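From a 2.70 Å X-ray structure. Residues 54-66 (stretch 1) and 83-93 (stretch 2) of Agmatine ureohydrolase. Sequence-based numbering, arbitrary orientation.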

# COMPACT_ATOMS: atom_id res chain seq x y z
N SER B 54 11.67 -12.56 -0.56
CA SER B 54 11.55 -14.04 -0.44
C SER B 54 11.79 -14.58 0.98
O SER B 54 11.02 -15.42 1.45
CB SER B 54 12.53 -14.74 -1.35
OG SER B 54 11.93 -14.92 -2.58
N LYS B 55 12.85 -14.12 1.65
CA LYS B 55 13.11 -14.47 3.03
C LYS B 55 11.84 -14.64 3.88
O LYS B 55 11.80 -15.49 4.74
CB LYS B 55 14.01 -13.42 3.72
CG LYS B 55 15.38 -13.21 3.10
CD LYS B 55 16.34 -12.32 3.93
CE LYS B 55 17.86 -12.60 3.52
NZ LYS B 55 18.90 -12.17 4.53
N TYR B 56 10.82 -13.80 3.66
CA TYR B 56 9.66 -13.77 4.56
C TYR B 56 8.55 -14.69 4.06
O TYR B 56 7.46 -14.76 4.66
CB TYR B 56 9.11 -12.34 4.79
CG TYR B 56 10.14 -11.33 5.23
CD1 TYR B 56 10.75 -11.42 6.50
CD2 TYR B 56 10.52 -10.28 4.40
CE1 TYR B 56 11.72 -10.52 6.92
CE2 TYR B 56 11.48 -9.35 4.80
CZ TYR B 56 12.07 -9.47 6.07
OH TYR B 56 13.03 -8.53 6.45
N ALA B 57 8.80 -15.40 2.96
CA ALA B 57 7.74 -16.23 2.37
C ALA B 57 7.26 -17.32 3.35
O ALA B 57 6.05 -17.46 3.56
CB ALA B 57 8.17 -16.81 1.05
N PRO B 58 8.18 -18.06 3.97
CA PRO B 58 7.73 -19.16 4.79
C PRO B 58 6.88 -18.66 5.94
O PRO B 58 5.84 -19.26 6.25
CB PRO B 58 9.03 -19.80 5.28
CG PRO B 58 10.02 -19.45 4.31
CD PRO B 58 9.65 -18.03 3.89
N ASP B 59 7.27 -17.56 6.55
CA ASP B 59 6.42 -16.99 7.56
C ASP B 59 5.02 -16.62 7.00
O ASP B 59 3.98 -16.91 7.64
CB ASP B 59 7.07 -15.80 8.23
CG ASP B 59 6.21 -15.26 9.35
OD1 ASP B 59 5.90 -16.04 10.26
OD2 ASP B 59 5.82 -14.08 9.34
N SER B 60 4.98 -15.99 5.83
CA SER B 60 3.68 -15.57 5.31
C SER B 60 2.78 -16.76 4.91
O SER B 60 1.53 -16.69 5.04
CB SER B 60 3.83 -14.59 4.16
OG SER B 60 4.49 -15.19 3.06
N ILE B 61 3.41 -17.84 4.45
CA ILE B 61 2.67 -19.06 4.17
C ILE B 61 1.99 -19.64 5.43
O ILE B 61 0.86 -20.09 5.40
CB ILE B 61 3.53 -20.11 3.40
CG1 ILE B 61 3.75 -19.64 1.98
CG2 ILE B 61 2.87 -21.47 3.33
CD1 ILE B 61 4.92 -20.29 1.35
N ARG B 62 2.69 -19.64 6.55
CA ARG B 62 2.11 -20.12 7.80
C ARG B 62 0.92 -19.24 8.20
O ARG B 62 -0.03 -19.70 8.80
CB ARG B 62 3.18 -20.10 8.91
CG ARG B 62 4.38 -20.99 8.65
CD ARG B 62 5.39 -21.02 9.83
NE ARG B 62 6.47 -21.98 9.55
CZ ARG B 62 7.67 -21.69 9.01
NH1 ARG B 62 8.00 -20.44 8.68
NH2 ARG B 62 8.54 -22.66 8.78
N GLY B 63 1.00 -17.96 7.88
CA GLY B 63 -0.05 -17.03 8.24
C GLY B 63 -1.30 -17.18 7.42
O GLY B 63 -2.39 -17.03 7.97
N ALA B 64 -1.15 -17.46 6.12
CA ALA B 64 -2.29 -17.66 5.22
C ALA B 64 -2.97 -19.00 5.49
O ALA B 64 -4.18 -19.16 5.24
CB ALA B 64 -1.84 -17.63 3.84
N TYR B 65 -2.21 -19.98 6.00
CA TYR B 65 -2.75 -21.30 6.13
C TYR B 65 -3.96 -21.29 7.05
O TYR B 65 -4.86 -22.10 6.89
CB TYR B 65 -1.71 -22.27 6.64
CG TYR B 65 -2.08 -23.73 6.45
CD1 TYR B 65 -1.59 -24.47 5.36
CD2 TYR B 65 -2.90 -24.37 7.35
CE1 TYR B 65 -1.92 -25.82 5.19
CE2 TYR B 65 -3.23 -25.71 7.20
CZ TYR B 65 -2.75 -26.43 6.12
OH TYR B 65 -3.12 -27.74 6.02
N VAL B 66 -4.02 -20.35 7.98
CA VAL B 66 -5.11 -20.29 8.93
C VAL B 66 -6.46 -20.14 8.22
O VAL B 66 -7.48 -20.66 8.69
CB VAL B 66 -4.90 -19.18 10.05
CG1 VAL B 66 -3.60 -19.42 10.84
CG2 VAL B 66 -4.87 -17.77 9.47
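Stretch 2 83-93: GMADLGDMEES

How does stretch 2 run relative to the helix of stretch 1? Residues 84-90 form a strand, and it passes the helix 57-65 in a roughly antiparallel sense, the N-to-C directions making an angle of 146°. The axes come no closer than 9.4 Å, so the gap is bridged by side chains, and the two stretches together bury a modest 382 Å². The register follows from the direction: the CA of D86 is 9.7 Å from the CA of R62, the CA of D89 is 7.7 Å from the CA of P58, and beyond the strand the CA of E92 is 8.2 Å from the CA of K55.

Where does the contact begin? G83, with a positive phi of 64°, leads into the strand without touching stretch 1. M84, a selenomethionine, then adopts an extended backbone (phi/psi -102/143) and directs its CA-to-CB bond toward the helix. Its CE lies 3.8 Å from Y65 OH, a light contact near the C-terminal end of stretch 1. A85 follows out of reach, as the alternation of an extended chain would suggest.

What holds the middle of the strand to the helix? The answer is R62, whose side chain extends from the helix with chi1 at m and chi2 and chi3 at t, bringing its charged group among acceptors that lie at the edge of the guanidinium, near its plane. D86 points toward it and forms a salt bridge: R62 NE donates to D86 OD2 at 3.1 Å, while R62 NH2 makes a weak hydrogen bond to D86 OD1 at 3.3 Å. D86 OD1 also accepts a hydrogen bond from the backbone N of G88 at 3.2 Å, which braces the carboxylate within its own strand. L87 points away. At G88 the backbone angles (94/-147) would jam a CB against the preceding carbonyl O, so the conformation itself calls for glycine; its O lies 3.1 Å from R62 NH2.

How does the contact finish? D89 points toward the helix and completes the grip on R62: D89 OD1 accepts from R62 NH1 at 2.7 Å, in a second salt bridge, and from R62 NH2 at 2.8 Å. The same D89 OD1 sits 3.7 Å from P58 CB, one turn earlier in the helix. M90 and E91 make no contact, but E92 turns toward stretch 1 again. Its OE2 approaches K55 CD to 3.2 Å, while K55 NZ remains 4.1 Å from E92 OE2, so the opposite charges attract at a distance beyond a salt bridge.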

# COMPACT_ATOMS: atom_id res chain seq x y z
N GLY B 83 -0.15 -36.80 8.98
CA GLY B 83 1.23 -36.91 9.43
C GLY B 83 2.12 -35.77 8.95
O GLY B 83 3.15 -35.99 8.34
N MSE B 84 1.72 -34.54 9.25
CA MSE B 84 2.49 -33.35 8.92
C MSE B 84 3.21 -32.84 10.14
O MSE B 84 2.65 -32.86 11.25
CB MSE B 84 1.55 -32.25 8.48
CG MSE B 84 1.16 -32.24 7.03
SE MSE B 84 0.30 -30.49 6.67
CE MSE B 84 -1.54 -31.07 6.77
N ALA B 85 4.42 -32.34 9.92
CA ALA B 85 5.21 -31.67 10.93
C ALA B 85 5.78 -30.37 10.36
O ALA B 85 5.98 -30.27 9.15
CB ALA B 85 6.35 -32.58 11.39
N ASP B 86 6.05 -29.39 11.21
CA ASP B 86 6.65 -28.15 10.77
C ASP B 86 7.85 -27.90 11.65
O ASP B 86 7.71 -27.60 12.82
CB ASP B 86 5.66 -26.97 10.90
CG ASP B 86 6.11 -25.68 10.16
OD1 ASP B 86 7.24 -25.60 9.64
OD2 ASP B 86 5.29 -24.74 10.10
N LEU B 87 9.05 -27.99 11.09
CA LEU B 87 10.26 -27.73 11.88
C LEU B 87 10.52 -26.24 12.20
O LEU B 87 11.27 -25.96 13.13
CB LEU B 87 11.50 -28.34 11.21
CG LEU B 87 11.37 -29.81 10.85
CD1 LEU B 87 12.66 -30.27 10.23
CD2 LEU B 87 11.02 -30.64 12.07
N GLY B 88 9.89 -25.33 11.45
CA GLY B 88 10.22 -23.92 11.51
C GLY B 88 11.23 -23.47 10.45
O GLY B 88 11.26 -23.97 9.33
N ASP B 89 12.06 -22.50 10.80
CA ASP B 89 12.94 -21.84 9.86
C ASP B 89 14.40 -21.97 10.25
O ASP B 89 14.72 -22.16 11.42
CB ASP B 89 12.61 -20.35 9.78
CG ASP B 89 11.43 -20.04 8.82
OD1 ASP B 89 10.67 -20.96 8.41
OD2 ASP B 89 11.28 -18.85 8.49
N MSE B 90 15.27 -21.87 9.26
CA MSE B 90 16.70 -21.98 9.46
C MSE B 90 17.17 -20.56 9.69
O MSE B 90 16.53 -19.64 9.22
CB MSE B 90 17.33 -22.59 8.22
CG MSE B 90 18.82 -22.48 8.09
SE MSE B 90 19.41 -22.92 6.26
CE MSE B 90 21.30 -22.33 6.39
N GLU B 91 18.29 -20.39 10.40
CA GLU B 91 18.94 -19.07 10.55
C GLU B 91 19.11 -18.41 9.19
O GLU B 91 19.24 -19.08 8.16
CB GLU B 91 20.36 -19.17 11.17
CG GLU B 91 20.46 -19.64 12.62
CD GLU B 91 21.76 -20.46 12.85
OE1 GLU B 91 22.77 -20.16 12.15
OE2 GLU B 91 21.79 -21.40 13.71
N GLU B 92 19.11 -17.09 9.19
CA GLU B 92 19.40 -16.39 8.00
C GLU B 92 20.91 -16.39 7.79
O GLU B 92 21.68 -16.41 8.76
CB GLU B 92 18.86 -14.98 8.12
CG GLU B 92 17.33 -14.90 8.14
CD GLU B 92 16.83 -13.49 7.80
OE1 GLU B 92 17.38 -12.49 8.35
OE2 GLU B 92 15.89 -13.37 6.96
N SER B 93 21.33 -16.39 6.53
CA SER B 93 22.74 -16.40 6.18
C SER B 93 22.93 -15.65 4.86
O SER B 93 22.03 -15.65 4.01
CB SER B 93 23.24 -17.84 6.07
OG SER B 93 24.59 -17.91 5.63